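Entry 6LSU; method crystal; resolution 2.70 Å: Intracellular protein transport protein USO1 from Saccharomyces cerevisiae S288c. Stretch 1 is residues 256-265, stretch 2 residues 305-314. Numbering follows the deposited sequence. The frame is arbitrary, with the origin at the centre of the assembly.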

ATOM      1  N   CYS A 256      -9.478 -15.500   6.743  1.00 47.69           N
ATOM      2  CA  CYS A 256      -8.279 -16.103   7.374  1.00 50.67           C
ATOM      3  C   CYS A 256      -7.110 -15.141   7.247  1.00 52.65           C
ATOM      4  O   CYS A 256      -6.544 -14.771   8.343  1.00 55.83           O
ATOM      5  CB  CYS A 256      -7.931 -17.444   6.753  1.00 52.48           C
ATOM      6  SG  CYS A 256      -9.074 -18.737   7.270  1.00 56.95           S
ATOM      7  N   LEU A 257      -6.821 -14.670   6.021  1.00 49.63           N
ATOM      8  CA  LEU A 257      -5.696 -13.720   5.808  1.00 51.38           C
ATOM      9  C   LEU A 257      -5.955 -12.429   6.611  1.00 50.66           C
ATOM     10  O   LEU A 257      -5.035 -11.914   7.240  1.00 54.75           O
ATOM     11  CB  LEU A 257      -5.491 -13.469   4.305  1.00 50.26           C
ATOM     12  CG  LEU A 257      -5.101 -14.705   3.491  1.00 49.62           C
ATOM     13  CD1 LEU A 257      -5.445 -14.513   2.030  1.00 47.44           C
ATOM     14  CD2 LEU A 257      -3.634 -15.028   3.684  1.00 50.22           C
ATOM     15  N   SER A 258      -7.179 -11.932   6.583  1.00 54.53           N
ATOM     16  CA  SER A 258      -7.576 -10.654   7.218  1.00 55.39           C
ATOM     17  C   SER A 258      -7.345 -10.779   8.731  1.00 59.05           C
ATOM     18  O   SER A 258      -6.876  -9.815   9.385  1.00 52.76           O
ATOM     19  CB  SER A 258      -8.994 -10.356   6.913  1.00 55.03           C
ATOM     20  OG  SER A 258      -9.122  -9.004   6.553  1.00 66.91           O
ATOM     21  N   LEU A 259      -7.676 -11.953   9.281  1.00 55.39           N
ATOM     22  CA  LEU A 259      -7.464 -12.226  10.717  1.00 55.71           C
ATOM     23  C   LEU A 259      -5.950 -12.334  10.990  1.00 55.49           C
ATOM     24  O   LEU A 259      -5.457 -11.663  11.932  1.00 48.94           O
ATOM     25  CB  LEU A 259      -8.246 -13.481  11.137  1.00 52.78           C
ATOM     26  CG  LEU A 259      -7.949 -13.958  12.549  1.00 53.26           C
ATOM     27  CD1 LEU A 259      -8.227 -12.837  13.546  1.00 53.78           C
ATOM     28  CD2 LEU A 259      -8.727 -15.223  12.874  1.00 52.26           C
ATOM     29  N   ILE A 260      -5.193 -13.072  10.176  1.00 55.73           N
ATOM     30  CA  ILE A 260      -3.709 -13.080  10.343  1.00 52.05           C
ATOM     31  C   ILE A 260      -3.208 -11.640  10.338  1.00 53.28           C
ATOM     32  O   ILE A 260      -2.283 -11.341  11.115  1.00 62.51           O
ATOM     33  CB  ILE A 260      -3.007 -13.924   9.272  1.00 50.41           C
ATOM     34  CG1 ILE A 260      -3.441 -15.373   9.287  1.00 51.84           C
ATOM     35  CG2 ILE A 260      -1.489 -13.825   9.451  1.00 52.11           C
ATOM     36  CD1 ILE A 260      -2.615 -16.247   8.312  1.00 54.91           C
ATOM     37  N   ASN A 261      -3.774 -10.789   9.496  1.00 51.91           N
ATOM     38  CA  ASN A 261      -3.325  -9.390   9.371  1.00 56.61           C
ATOM     39  C   ASN A 261      -3.593  -8.673  10.692  1.00 57.93           C
ATOM     40  O   ASN A 261      -2.670  -8.027  11.177  1.00 66.55           O
ATOM     41  CB  ASN A 261      -3.973  -8.714   8.151  1.00 59.66           C
ATOM     42  CG  ASN A 261      -3.465  -7.309   7.931  1.00 60.07           C
ATOM     43  OD1 ASN A 261      -3.739  -6.423   8.752  1.00 66.46           O
ATOM     44  ND2 ASN A 261      -2.716  -7.125   6.858  1.00 61.78           N
ATOM     45  N   ASN A 262      -4.801  -8.762  11.234  1.00 59.64           N
ATOM     46  CA  ASN A 262      -5.208  -8.026  12.457  1.00 62.71           C
ATOM     47  C   ASN A 262      -4.423  -8.546  13.675  1.00 71.28           C
ATOM     48  O   ASN A 262      -4.199  -7.741  14.614  1.00 64.22           O
ATOM     49  CB  ASN A 262      -6.710  -8.139  12.718  1.00 67.17           C
ATOM     50  CG  ASN A 262      -7.570  -7.333  11.768  1.00 65.33           C
ATOM     51  OD1 ASN A 262      -7.158  -6.303  11.241  1.00 79.56           O
ATOM     52  ND2 ASN A 262      -8.789  -7.772  11.569  1.00 66.51           N
ATOM     53  N   ILE A 263      -4.001  -9.825  13.697  1.00 64.53           N
ATOM     54  CA  ILE A 263      -3.207 -10.356  14.843  1.00 62.33           C
ATOM     55  C   ILE A 263      -1.762  -9.812  14.803  1.00 66.92           C
ATOM     56  O   ILE A 263      -1.134  -9.815  15.912  1.00 63.16           O
ATOM     57  CB  ILE A 263      -3.233 -11.896  14.834  1.00 63.87           C
ATOM     58  CG1 ILE A 263      -4.630 -12.460  15.057  1.00 58.83           C
ATOM     59  CG2 ILE A 263      -2.237 -12.481  15.818  1.00 67.22           C
ATOM     60  CD1 ILE A 263      -4.794 -13.859  14.524  1.00 62.32           C
ATOM     61  N   LEU A 264      -1.228  -9.412  13.617  1.00 60.62           N
ATOM     62  CA  LEU A 264       0.198  -8.962  13.429  1.00 58.78           C
ATOM     63  C   LEU A 264       0.341  -7.438  13.391  1.00 54.57           C
ATOM     64  O   LEU A 264       1.359  -6.926  13.842  1.00 54.85           O
ATOM     65  CB  LEU A 264       0.790  -9.546  12.140  1.00 60.57           C
ATOM     66  CG  LEU A 264       0.801 -11.072  12.056  1.00 61.17           C
ATOM     67  CD1 LEU A 264       1.504 -11.537  10.820  1.00 63.09           C
ATOM     68  CD2 LEU A 264       1.461 -11.665  13.280  1.00 71.25           C
ATOM     69  N   LYS A 265      -0.647  -6.723  12.863  1.00 68.36           N
ATOM     70  CA  LYS A 265      -0.569  -5.249  12.688  1.00 66.63           C
ATOM     71  C   LYS A 265      -0.143  -4.664  14.026  1.00 65.65           C
ATOM     72  O   LYS A 265      -0.850  -4.868  15.013  1.00 71.86           O
ATOM     73  CB  LYS A 265      -1.900  -4.663  12.200  1.00 79.25           C
ATOM     74  CG  LYS A 265      -1.761  -3.416  11.321  1.00 90.38           C
ATOM     75  CD  LYS A 265      -1.991  -3.696   9.842  1.00103.06           C
ATOM     76  CE  LYS A 265      -1.643  -2.572   8.876  1.00103.73           C
ATOM     77  NZ  LYS A 265      -1.881  -2.993   7.469  1.00102.64           N
ATOM     78  N   VAL A 305      -7.288  -9.774  -4.331  1.00 42.37           N
ATOM     79  CA  VAL A 305      -7.386  -9.289  -2.928  1.00 42.67           C
ATOM     80  C   VAL A 305      -6.700 -10.293  -2.001  1.00 43.34           C
ATOM     81  O   VAL A 305      -6.038  -9.840  -1.101  1.00 41.24           O
ATOM     82  CB  VAL A 305      -8.846  -9.070  -2.507  1.00 48.87           C
ATOM     83  CG1 VAL A 305      -8.955  -8.591  -1.037  1.00 50.69           C
ATOM     84  CG2 VAL A 305      -9.563  -8.094  -3.419  1.00 46.65           C
ATOM     85  N   ASN A 306      -6.842 -11.607  -2.222  1.00 46.65           N
ATOM     86  CA  ASN A 306      -6.248 -12.616  -1.310  1.00 44.82           C
ATOM     87  C   ASN A 306      -4.729 -12.397  -1.412  1.00 44.32           C
ATOM     88  O   ASN A 306      -4.046 -12.198  -0.402  1.00 45.88           O
ATOM     89  CB  ASN A 306      -6.703 -14.049  -1.601  1.00 47.27           C
ATOM     90  CG  ASN A 306      -8.148 -14.336  -1.215  1.00 48.50           C
ATOM     91  OD1 ASN A 306      -8.812 -13.542  -0.557  1.00 45.99           O
ATOM     92  ND2 ASN A 306      -8.626 -15.506  -1.628  1.00 47.43           N
ATOM     93  N   ILE A 307      -4.192 -12.376  -2.621  1.00 45.93           N
ATOM     94  CA  ILE A 307      -2.709 -12.362  -2.716  1.00 45.40           C
ATOM     95  C   ILE A 307      -2.237 -11.029  -2.123  1.00 48.53           C
ATOM     96  O   ILE A 307      -1.145 -11.008  -1.503  1.00 49.68           O
ATOM     97  CB  ILE A 307      -2.162 -12.624  -4.126  1.00 48.07           C
ATOM     98  CG1 ILE A 307      -0.680 -13.032  -4.066  1.00 49.71           C
ATOM     99  CG2 ILE A 307      -2.375 -11.446  -5.085  1.00 45.23           C
ATOM    100  CD1 ILE A 307      -0.190 -13.765  -5.337  1.00 51.60           C
ATOM    101  N   ASN A 308      -2.984  -9.938  -2.316  1.00 45.53           N
ATOM    102  CA  ASN A 308      -2.466  -8.626  -1.924  1.00 44.12           C
ATOM    103  C   ASN A 308      -2.453  -8.619  -0.391  1.00 46.24           C
ATOM    104  O   ASN A 308      -1.534  -8.027   0.243  1.00 47.46           O
ATOM    105  CB  ASN A 308      -3.283  -7.514  -2.585  1.00 45.38           C
ATOM    106  CG  ASN A 308      -2.767  -7.062  -3.940  1.00 50.00           C
ATOM    107  OD1 ASN A 308      -1.689  -7.448  -4.415  1.00 51.31           O
ATOM    108  ND2 ASN A 308      -3.555  -6.235  -4.603  1.00 51.77           N
ATOM    109  N   THR A 309      -3.507  -9.172   0.214  1.00 49.34           N
ATOM    110  CA  THR A 309      -3.563  -9.317   1.683  1.00 52.04           C
ATOM    111  C   THR A 309      -2.356 -10.157   2.154  1.00 53.11           C
ATOM    112  O   THR A 309      -1.653  -9.723   3.137  1.00 49.23           O
ATOM    113  CB  THR A 309      -4.896  -9.894   2.136  1.00 55.72           C
ATOM    114  OG1 THR A 309      -5.975  -9.153   1.549  1.00 49.25           O
ATOM    115  CG2 THR A 309      -5.022  -9.826   3.658  1.00 61.27           C
ATOM    116  N   ALA A 310      -2.088 -11.289   1.498  1.00 46.66           N
ATOM    117  CA  ALA A 310      -0.877 -12.097   1.771  1.00 49.76           C
ATOM    118  C   ALA A 310       0.420 -11.256   1.698  1.00 46.05           C
ATOM    119  O   ALA A 310       1.232 -11.316   2.624  1.00 51.05           O
ATOM    120  CB  ALA A 310      -0.850 -13.291   0.841  1.00 44.43           C
ATOM    121  N   LEU A 311       0.599 -10.481   0.636  1.00 48.87           N
ATOM    122  CA  LEU A 311       1.760  -9.592   0.426  1.00 45.32           C
ATOM    123  C   LEU A 311       1.828  -8.584   1.558  1.00 43.53           C
ATOM    124  O   LEU A 311       2.973  -8.280   1.976  1.00 47.29           O
ATOM    125  CB  LEU A 311       1.705  -8.930  -0.945  1.00 44.33           C
ATOM    126  CG  LEU A 311       2.047  -9.864  -2.112  1.00 50.22           C
ATOM    127  CD1 LEU A 311       1.771  -9.195  -3.471  1.00 48.02           C
ATOM    128  CD2 LEU A 311       3.497 -10.315  -2.061  1.00 47.07           C
ATOM    129  N   ASP A 312       0.677  -8.105   2.028  1.00 48.46           N
ATOM    130  CA  ASP A 312       0.597  -7.053   3.090  1.00 53.73           C
ATOM    131  C   ASP A 312       1.129  -7.680   4.386  1.00 50.77           C
ATOM    132  O   ASP A 312       1.872  -7.019   5.105  1.00 50.52           O
ATOM    133  CB  ASP A 312      -0.808  -6.424   3.218  1.00 57.06           C
ATOM    134  CG  ASP A 312      -1.171  -5.479   2.075  1.00 66.73           C
ATOM    135  OD1 ASP A 312      -0.236  -5.080   1.286  1.00 76.02           O
ATOM    136  OD2 ASP A 312      -2.368  -5.143   1.955  1.00 73.85           O
ATOM    137  N   ILE A 313       0.837  -8.951   4.639  1.00 47.48           N
ATOM    138  CA  ILE A 313       1.298  -9.628   5.867  1.00 47.17           C
ATOM    139  C   ILE A 313       2.817  -9.639   5.818  1.00 48.88           C
ATOM    140  O   ILE A 313       3.424  -9.222   6.835  1.00 50.19           O
ATOM    141  CB  ILE A 313       0.701 -11.021   5.981  1.00 48.82           C
ATOM    142  CG1 ILE A 313      -0.771 -10.975   6.401  1.00 54.11           C
ATOM    143  CG2 ILE A 313       1.553 -11.856   6.889  1.00 51.31           C
ATOM    144  CD1 ILE A 313      -1.556 -12.236   5.993  1.00 61.72           C
ATOM    145  N   VAL A 314       3.435 -10.058   4.693  1.00 44.60           N
ATOM    146  CA  VAL A 314       4.919  -9.923   4.601  1.00 46.76           C
ATOM    147  C   VAL A 314       5.350  -8.497   4.966  1.00 51.17           C
ATOM    148  O   VAL A 314       6.253  -8.371   5.828  1.00 54.07           O
ATOM    149  CB  VAL A 314       5.473 -10.331   3.236  1.00 48.47           C
ATOM    150  CG1 VAL A 314       6.972 -10.233   3.223  1.00 45.45           C
ATOM    151  CG2 VAL A 314       5.049 -11.756   2.850  1.00 53.45           C
TER

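Two helices of one chain, 256-264 and 305-314, pack side by side. Their N-to-C directions differ by 20°, so they run nearly parallel, and their axes come within 9.5 Å. No hydrogen bond crosses between the stretches. Packing of side chains holds them together and buries 376 Å² in total, counting both sides. Two knobs dominate: Leu257 reaches into stretch 2, and Ile313 reaches into stretch 1.

Stretch 2 opens with Val305, which does not touch stretch 1. Its carbonyl still matters. Val305 O accepts the backbone N of Thr309 at 2.9 Å and also the hydroxyl Thr309 OG1 at 2.7 Å.

Asn306 forms one wall of the hole that receives Leu257. Leu257 CD1 lies 3.6 Å from Asn306 O and 3.9 Å from Asn306 CB. The leucine thus meets the backbone and the aliphatic base of the asparagine. The amide end, OD1 and ND2, is hydrogen-bonded elsewhere in the structure, so the polar atoms of this buried side chain are not left without partners.

Ile307 points away from stretch 1, and Asn308 is out of its reach. The helical turn carries both off the contact.

Thr309 points toward stretch 1. Its CA is 6.4 Å from the CA of Leu257. The methyl Thr309 CG2 packs against Leu257 CB at 3.7 Å and lies 4.2 Å from Ser258 N. With chi1 in the m well, the hydroxyl is tied back to its own helix through Val305 O, while the methyl supplies the apolar contact.

Ala310 points sideways and forms another part of the same hole. Its CB is 4.3 Å from Leu257 CD2. The small methyl adds a slight apolar contact to one side of the hole. Leu257 itself points toward stretch 2, with chi1 m and chi2 t, and 90 Å² of it is covered there.

Leu311 is out of reach. Asp312 points toward stretch 1 but makes a light contact: its CB is 4.2 Å from Asn261 ND2. The residue is partly exposed, which suits a carboxylate beside a mostly apolar seam.

Ile313 is the second knob, with 92 Å² covered. Its CA-to-CB bond points sideways, but the end of the side chain comes nearer to stretch 1. It sits among Leu257, Ile260, Asn261 and Leu264. Ile313 CD1 is 3.7 Å from Leu257 O, 4.2 Å from Leu257 CD2 and 3.8 Å from Ile260 CG2. Ile313 CG1 lies 4.2 Å from Asn261 CA, where the backbones are close: the two CA atoms of Asn261 and Ile313 are 5.8 Å apart. The other branch, Ile313 CG2, meets Leu264 CD1 at 3.9 Å. A branched apolar side chain suits this hole because its carbons can touch several neighbours at once.

Val314 points away and adds nothing to the contact.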